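Local coordinates for protein putative secreted glycosylhydrolase (Parabacteroides distasonis ATCC 8503, PDB 3IMM) that is probably a secreted glycoside hydrolase of the 3-keto-disaccharide hydrolase family, built on a concanavalin-like beta-sandwich, its substrate not established, at residues K73-I76 / P77-E81; G140-V143 / T144-D147. All coordinates share one frame; numbering follows the deposited sequence.

Interaction 1. Residues K73-I76 / P77-E81; sequences KDWI and PNSVE. With NA (sodium ion), chain D.
Pro77 sets its ring against the Asp74 carboxylate, with CD 3.5 Å from Asp74 OD1 and the two side chains crossing at about a right angle. Next comes Asn78, which reaches back twice. Its ND2 donates to Asp74 O at 2.7 Å, the acceptor close to the amide plane and the donor almost in line with the Asp74 carbonyl (163°); CG beside the backbone N (chi1 -61°) swings the amide back toward Asp74. Its backbone N bonds to Trp75 O at 3.0 Å, while OD1 on the other side of the amide is taken by Lys169. With an alanine in this place, Asp74 O would probably lose its donor and Lys169 its amide oxygen. Ser79 follows, its OG donating to Trp75 O at 2.7 Å, so two donors grip this oxygen from opposite faces of the carbonyl plane. The same OG sits at the edge of the indole, 3.6 Å from Trp75 CE3, and Ile76 CG1 lies 3.5 Å above the ring plane. Two waters donate to Ile76 O, one also reaching Ser79 O and the other Ser79 OG. Val80 opens strand 80-85, and Glu81 OE2 binds the sodium ion at 2.7 Å, with Asn62, Ser63 and Gln83 completing the site. Trp75-Asn78 is thus a type I beta turn in the connection between antiparallel strands 62-69 and 80-85, just ahead of the sodium site.

Interaction 2. Residues G140-V143 / T144-D147; sequences GKKV and TEMD
A classic beta bulge interrupts strand 141-147, and across it Lys142 and Glu145 join in a salt bridge. Lys142 NZ donates to Glu145 OE1 at 3.0 Å, coming from above the carboxylate plane, 47° out of it. The lysine leaves the backbone with CG opposite the N (chi1 -172°), then bends at its last two torsions, which brings the ammonium onward along the strand to the glutamate. Its aliphatic part comes along as well: CE lies 3.6 Å from Glu145 OE1 and CD 3.9 Å from the same oxygen. The pair is exposed, and both side chains also touch Met135 of the neighbouring strand. At the bulge itself Val143 and Thr144 both face Val136 on strand 133-138, the partner in this beta hairpin, and both make backbone hydrogen bonds to it. Consistent with the change of direction a bulge brings, portions 141-143 and 144-147 of the strand, outermost in its six-stranded antiparallel sheet, run at 42° to each other. On this buried side Val143 CG2 packs 3.6 Å from Thr144 OG1, and that hydroxyl is hydrogen-bonded to Gly102 O. Thr144 also touches Ile104 and Leu108, while Val143 makes a backbone hydrogen bond with Val111.

How the interactions relate
Interaction 1 comes first along the chain and closes well before interaction 2 opens; their centres are 21 Å apart and their nearest atoms about 5 Å, without touching. They belong to different sheets. Segment 73-81 leads into strand 80-85, an outermost strand of the five-stranded antiparallel sheet, whereas 140-147 forms an outermost strand of the six-stranded one. Both belong to the concanavalin-like beta-sandwich of this 3-keto-disaccharide hydrolase family. The sodium ion lies on the side of interaction 1, about 13 Å from the side chain of Thr144, so the first contact leads directly into the metal site and the second shapes a sheet margin away from it.

Interaction 1. Residues K73-I76 / P77-E81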
loop_
_atom_site.group_PDB
_atom_site.type_symbol
_atom_site.label_atom_id
_atom_site.label_comp_id
_atom_site.label_asym_id
_atom_site.label_seq_id
_atom_site.Cartn_x
_atom_site.Cartn_y
_atom_site.Cartn_z
ATOM N N LYS A 73 -0.899 2.930 15.798
ATOM C CA LYS A 73 -2.260 2.962 16.394
ATOM C C LYS A 73 -3.149 3.955 15.602
ATOM O O LYS A 73 -4.183 3.568 15.053
ATOM C CB LYS A 73 -2.225 3.295 17.900
ATOM N N ASP A 74 -2.707 5.205 15.496
ATOM C CA ASP A 74 -3.398 6.233 14.701
ATOM C C ASP A 74 -2.738 6.417 13.327
ATOM O O ASP A 74 -2.239 7.500 12.982
ATOM C CB ASP A 74 -3.407 7.556 15.491
ATOM C CG ASP A 74 -4.239 8.652 14.820
ATOM O OD1 ASP A 74 -5.224 8.328 14.120
ATOM O OD2 ASP A 74 -3.904 9.831 15.020
ATOM N N TRP A 75 -2.772 5.355 12.532
ATOM C CA TRP A 75 -1.956 5.275 11.322
ATOM C C TRP A 75 -2.550 5.982 10.122
ATOM O O TRP A 75 -1.827 6.462 9.275
ATOM C CB TRP A 75 -1.680 3.806 10.952
ATOM C CG TRP A 75 -2.873 2.947 10.524
ATOM C CD1 TRP A 75 -3.620 2.114 11.321
ATOM C CD2 TRP A 75 -3.391 2.789 9.186
ATOM N NE1 TRP A 75 -4.553 1.452 10.562
ATOM C CE2 TRP A 75 -4.444 1.846 9.256
ATOM C CE3 TRP A 75 -3.059 3.340 7.949
ATOM C CZ2 TRP A 75 -5.187 1.461 8.139
ATOM C CZ3 TRP A 75 -3.795 2.961 6.827
ATOM C CH2 TRP A 75 -4.860 2.031 6.936
ATOM N N ILE A 76 -3.882 6.059 10.079
ATOM C CA ILE A 76 -4.575 6.454 8.874
ATOM C C ILE A 76 -4.133 7.863 8.425
ATOM O O ILE A 76 -3.796 8.042 7.262
ATOM C CB ILE A 76 -6.106 6.313 9.058
ATOM C CG1 ILE A 76 -6.505 4.836 9.040
ATOM C CG2 ILE A 76 -6.869 7.058 7.949
ATOM C CD1 ILE A 76 -7.827 4.539 9.763
ATOM N N PRO A 77 -4.149 8.864 9.335
ATOM C CA PRO A 77 -3.662 10.179 8.959
ATOM C C PRO A 77 -2.145 10.353 9.034
ATOM O O PRO A 77 -1.643 11.372 8.619
ATOM C CB PRO A 77 -4.357 11.130 9.977
ATOM C CG PRO A 77 -4.775 10.276 11.127
ATOM C CD PRO A 77 -4.641 8.831 10.731
ATOM N N ASN A 78 -1.408 9.377 9.554
ATOM C CA ASN A 78 0.032 9.553 9.754
ATOM C C ASN A 78 0.798 8.571 8.911
ATOM O O ASN A 78 1.679 7.890 9.398
ATOM C CB ASN A 78 0.394 9.402 11.237
ATOM C CG ASN A 78 -0.290 10.430 12.104
ATOM O OD1 ASN A 78 -0.068 11.608 11.942
ATOM N ND2 ASN A 78 -1.137 9.987 13.003
ATOM N N SER A 79 0.455 8.503 7.627
ATOM C CA SER A 79 1.072 7.519 6.738
ATOM C C SER A 79 0.741 7.799 5.277
ATOM O O SER A 79 -0.104 8.636 4.959
ATOM C CB SER A 79 0.630 6.077 7.089
ATOM O OG SER A 79 -0.764 5.883 6.844
ATOM N N VAL A 80 1.416 7.063 4.395
ATOM C CA VAL A 80 1.076 7.070 2.973
ATOM C C VAL A 80 0.602 5.668 2.583
ATOM O O VAL A 80 1.205 4.649 3.010
ATOM C CB VAL A 80 2.312 7.482 2.145
ATOM C CG1 VAL A 80 2.034 7.345 0.657
ATOM C CG2 VAL A 80 2.751 8.875 2.584
ATOM N N GLU A 81 -0.483 5.602 1.808
ATOM C CA GLU A 81 -1.051 4.330 1.373
ATOM C C GLU A 81 -1.028 4.192 -0.152
ATOM O O GLU A 81 -1.552 5.036 -0.911
ATOM C CB GLU A 81 -2.486 4.151 1.851
ATOM C CG GLU A 81 -3.132 2.905 1.315
ATOM C CD GLU A 81 -4.568 2.775 1.771
ATOM O OE1 GLU A 81 -5.140 3.780 2.249
ATOM O OE2 GLU A 81 -5.123 1.666 1.620
HETATM NA NA NA D . -7.175 0.809 0.084
HETATM O O HOH W 1 -2.546 9.767 5.362
HETATM O O HOH W 2 -3.337 6.135 5.443
#

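Interaction 2. Residues G140-V143 / T144-D147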
loop_
_atom_site.group_PDB
_atom_site.type_symbol
_atom_site.label_atom_id
_atom_site.label_comp_id
_atom_site.label_asym_id
_atom_site.label_seq_id
_atom_site.Cartn_x
_atom_site.Cartn_y
_atom_site.Cartn_z
ATOM N N GLY A 140 5.379 -4.734 -13.858
ATOM C CA GLY A 140 6.398 -4.223 -14.726
ATOM C C GLY A 140 6.092 -2.884 -15.365
ATOM O O GLY A 140 6.849 -2.437 -16.180
ATOM N N LYS A 141 5.005 -2.232 -14.977
ATOM C CA LYS A 141 4.615 -0.916 -15.539
ATOM C C LYS A 141 4.753 0.164 -14.492
ATOM O O LYS A 141 4.202 0.045 -13.379
ATOM C CB LYS A 141 3.175 -0.915 -15.994
ATOM C CG LYS A 141 2.785 -1.979 -17.001
ATOM C CD LYS A 141 3.206 -1.626 -18.397
ATOM C CE LYS A 141 2.783 -2.663 -19.427
ATOM N NZ LYS A 141 3.672 -2.735 -20.661
ATOM N N LYS A 142 5.466 1.236 -14.840
ATOM C CA LYS A 142 5.537 2.393 -13.976
ATOM C C LYS A 142 4.183 3.100 -13.996
ATOM O O LYS A 142 3.872 3.829 -14.942
ATOM C CB LYS A 142 6.658 3.312 -14.441
ATOM C CG LYS A 142 6.942 4.468 -13.504
ATOM C CD LYS A 142 8.363 5.012 -13.712
ATOM C CE LYS A 142 8.532 5.792 -14.971
ATOM N NZ LYS A 142 7.416 6.731 -15.243
ATOM N N VAL A 143 3.402 2.912 -12.941
ATOM C CA VAL A 143 2.054 3.444 -12.891
ATOM C C VAL A 143 1.905 4.761 -12.117
ATOM O O VAL A 143 1.030 5.536 -12.429
ATOM C CB VAL A 143 1.003 2.410 -12.415
ATOM C CG1 VAL A 143 0.915 1.284 -13.463
ATOM C CG2 VAL A 143 1.316 1.852 -11.053
ATOM N N THR A 144 2.775 5.027 -11.155
ATOM C CA THR A 144 2.559 6.141 -10.235
ATOM C C THR A 144 3.888 6.683 -9.806
ATOM O O THR A 144 4.805 5.926 -9.483
ATOM C CB THR A 144 1.721 5.680 -8.999
ATOM O OG1 THR A 144 0.534 5.043 -9.482
ATOM C CG2 THR A 144 1.366 6.845 -8.052
ATOM N N GLU A 145 3.984 8.007 -9.815
ATOM C CA GLU A 145 5.193 8.730 -9.389
ATOM C C GLU A 145 4.746 9.974 -8.660
ATOM O O GLU A 145 4.229 10.910 -9.271
ATOM C CB GLU A 145 6.046 9.162 -10.577
ATOM C CG GLU A 145 7.164 8.245 -10.861
ATOM C CD GLU A 145 8.053 8.734 -11.953
ATOM O OE1 GLU A 145 7.603 8.770 -13.101
ATOM O OE2 GLU A 145 9.194 9.095 -11.643
HETATM N N MSE A 146 4.953 9.982 -7.355
HETATM C CA MSE A 146 4.536 11.075 -6.521
HETATM C C MSE A 146 5.759 11.808 -6.035
HETATM O O MSE A 146 6.676 11.200 -5.493
HETATM C CB MSE A 146 3.815 10.543 -5.281
HETATM C CG MSE A 146 3.556 11.641 -4.251
HETATM SE SE MSE A 146 2.288 11.126 -2.877
HETATM C CE MSE A 146 0.677 11.567 -3.681
ATOM N N ASP A 147 5.731 13.124 -6.156
ATOM C CA ASP A 147 6.608 14.008 -5.345
ATOM C C ASP A 147 5.757 14.691 -4.274
ATOM O O ASP A 147 5.100 15.669 -4.543
ATOM C CB ASP A 147 7.305 15.054 -6.231
ATOM C CG ASP A 147 8.252 15.988 -5.440
ATOM O OD1 ASP A 147 8.205 16.076 -4.187
ATOM O OD2 ASP A 147 9.005 16.701 -6.116
#